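Local structure of TatD-related deoxyribonuclease (Thermotoga maritima, 1J6O) at residues His88-Ala93 and Gly130-Pro135. The protein is probably a metal-dependent deoxyribonuclease of the TatD family, hydrolysing ester bonds in DNA. Residues are numbered along the deposited sequence; the frame is centred on the assembly and turned at random.
Sequences HLEKFA and GKLNLP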
# COMPACT_ATOMS: atom_id res chain seq x y z
N HIS A 88 -16.36 -12.20 6.42
CA HIS A 88 -15.16 -13.01 6.33
C HIS A 88 -13.90 -12.15 6.56
O HIS A 88 -12.96 -12.60 7.21
CB HIS A 88 -15.12 -13.69 4.97
CG HIS A 88 -14.29 -14.93 4.96
ND1 HIS A 88 -14.64 -16.05 4.24
CD2 HIS A 88 -13.10 -15.21 5.54
CE1 HIS A 88 -13.70 -16.97 4.37
NE2 HIS A 88 -12.75 -16.49 5.16
N LEU A 89 -13.88 -10.92 6.03
CA LEU A 89 -12.71 -10.05 6.21
C LEU A 89 -12.67 -9.63 7.68
O LEU A 89 -11.60 -9.56 8.30
CB LEU A 89 -12.80 -8.80 5.31
CG LEU A 89 -12.63 -9.00 3.80
CD1 LEU A 89 -12.88 -7.68 3.05
CD2 LEU A 89 -11.22 -9.54 3.53
N GLU A 90 -13.85 -9.38 8.25
CA GLU A 90 -13.93 -8.98 9.64
C GLU A 90 -13.38 -10.09 10.54
O GLU A 90 -12.73 -9.80 11.55
CB GLU A 90 -15.38 -8.65 10.01
CG GLU A 90 -15.58 -8.26 11.46
CD GLU A 90 -16.90 -7.55 11.64
OE1 GLU A 90 -17.86 -7.93 10.94
OE2 GLU A 90 -16.96 -6.62 12.47
N LYS A 91 -13.62 -11.35 10.16
CA LYS A 91 -13.13 -12.49 10.94
C LYS A 91 -11.59 -12.53 10.87
O LYS A 91 -10.92 -12.86 11.85
CB LYS A 91 -13.67 -13.80 10.38
CG LYS A 91 -13.03 -15.04 11.04
CD LYS A 91 -13.44 -16.36 10.41
CE LYS A 91 -12.69 -17.54 11.07
NZ LYS A 91 -13.11 -18.89 10.53
N PHE A 92 -11.04 -12.22 9.71
CA PHE A 92 -9.59 -12.23 9.56
C PHE A 92 -9.01 -11.15 10.46
O PHE A 92 -8.01 -11.36 11.16
CB PHE A 92 -9.16 -11.87 8.12
CG PHE A 92 -9.40 -12.94 7.08
CD1 PHE A 92 -9.46 -14.28 7.43
CD2 PHE A 92 -9.49 -12.58 5.74
CE1 PHE A 92 -9.61 -15.28 6.43
CE2 PHE A 92 -9.64 -13.56 4.74
CZ PHE A 92 -9.70 -14.91 5.09
N ALA A 93 -9.63 -9.98 10.41
CA ALA A 93 -9.19 -8.84 11.18
C ALA A 93 -9.20 -9.04 12.68
O ALA A 93 -8.72 -8.18 13.41
CB ALA A 93 -9.99 -7.59 10.77
N GLY A 130 -13.97 1.64 8.74
CA GLY A 130 -14.47 2.64 9.68
C GLY A 130 -14.91 1.95 10.96
O GLY A 130 -14.59 2.36 12.08
N LYS A 131 -15.66 0.86 10.79
CA LYS A 131 -16.14 0.10 11.93
C LYS A 131 -15.02 -0.44 12.83
O LYS A 131 -15.07 -0.35 14.06
CB LYS A 131 -17.00 -1.06 11.41
CG LYS A 131 -17.48 -2.01 12.49
CD LYS A 131 -18.33 -3.13 11.87
CE LYS A 131 -18.67 -4.23 12.86
NZ LYS A 131 -19.25 -5.43 12.17
N LEU A 132 -14.00 -1.01 12.20
CA LEU A 132 -12.87 -1.58 12.94
C LEU A 132 -11.79 -0.58 13.28
O LEU A 132 -10.85 -0.89 14.02
CB LEU A 132 -12.26 -2.73 12.12
CG LEU A 132 -13.20 -3.86 11.62
CD1 LEU A 132 -12.39 -4.90 10.79
CD2 LEU A 132 -13.89 -4.54 12.81
N ASN A 133 -11.93 0.63 12.76
CA ASN A 133 -10.99 1.70 12.98
C ASN A 133 -9.60 1.34 12.44
O ASN A 133 -8.58 1.65 13.05
CB ASN A 133 -10.91 2.04 14.45
CG ASN A 133 -10.44 3.43 14.68
OD1 ASN A 133 -10.49 4.27 13.76
ND2 ASN A 133 -10.00 3.72 15.90
N LEU A 134 -9.58 0.64 11.31
CA LEU A 134 -8.32 0.23 10.66
C LEU A 134 -8.11 1.13 9.44
O LEU A 134 -9.06 1.53 8.77
CB LEU A 134 -8.41 -1.22 10.18
CG LEU A 134 -8.37 -2.33 11.23
CD1 LEU A 134 -8.57 -3.69 10.54
CD2 LEU A 134 -7.03 -2.29 12.01
N PRO A 135 -6.84 1.48 9.13
CA PRO A 135 -6.53 2.33 7.98
C PRO A 135 -6.79 1.55 6.71
O PRO A 135 -6.81 0.32 6.71
CB PRO A 135 -5.05 2.67 8.20
CG PRO A 135 -4.53 1.50 8.90
CD PRO A 135 -5.63 1.20 9.92
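Lys131 and Glu90 meet at the surface through a salt bridge between the ends of helices 85-92 and 115-132. The lysine leaves its helix with CG anti to the backbone N (chi1 175°) and stays extended beyond it; contact with Glu90 begins at CD. CD of Lys131 comes within 3.8 Å of Glu90 OE2, and CE closes to 3.0 Å from that same oxygen. At the tip, NZ of Lys131 donates to Glu90 OE2 at 2.6 Å, on the syn side of that oxygen, and so also lies 3.1 Å from Glu90 OE1. The two side chains cross at about a right angle, the glutamate reaching over from its own helix with CG anti to the backbone N (chi1 178°). Beneath the ion pair, Leu132 CD2 sits 3.7 Å from Glu90 OE2. An alanine in place of Glu90 would probably leave the ammonium of Lys131 without this carboxylate and open a gap beside Leu132. Further down, contact turns apolar: Ala93 CB packs on Leu132 CD1 at 3.6 Å and, more loosely, on Leu134 CD1 at 4.2 Å. Between those leucines, Asn133, with positive phi (62°), is the C-prime residue of the Schellman motif that ends helix 115-132; beyond it Leu134 again points toward segment 88-93. Leu89, buried, and Glu90 both touch Leu128 of helix 115-132, while Ala93 touches Val98 and Leu134 touches Ile101, both of strand 98-107. Two successive outer helices of the TIM barrel thus join at their C-terminal ends, away from the predicted metal sites.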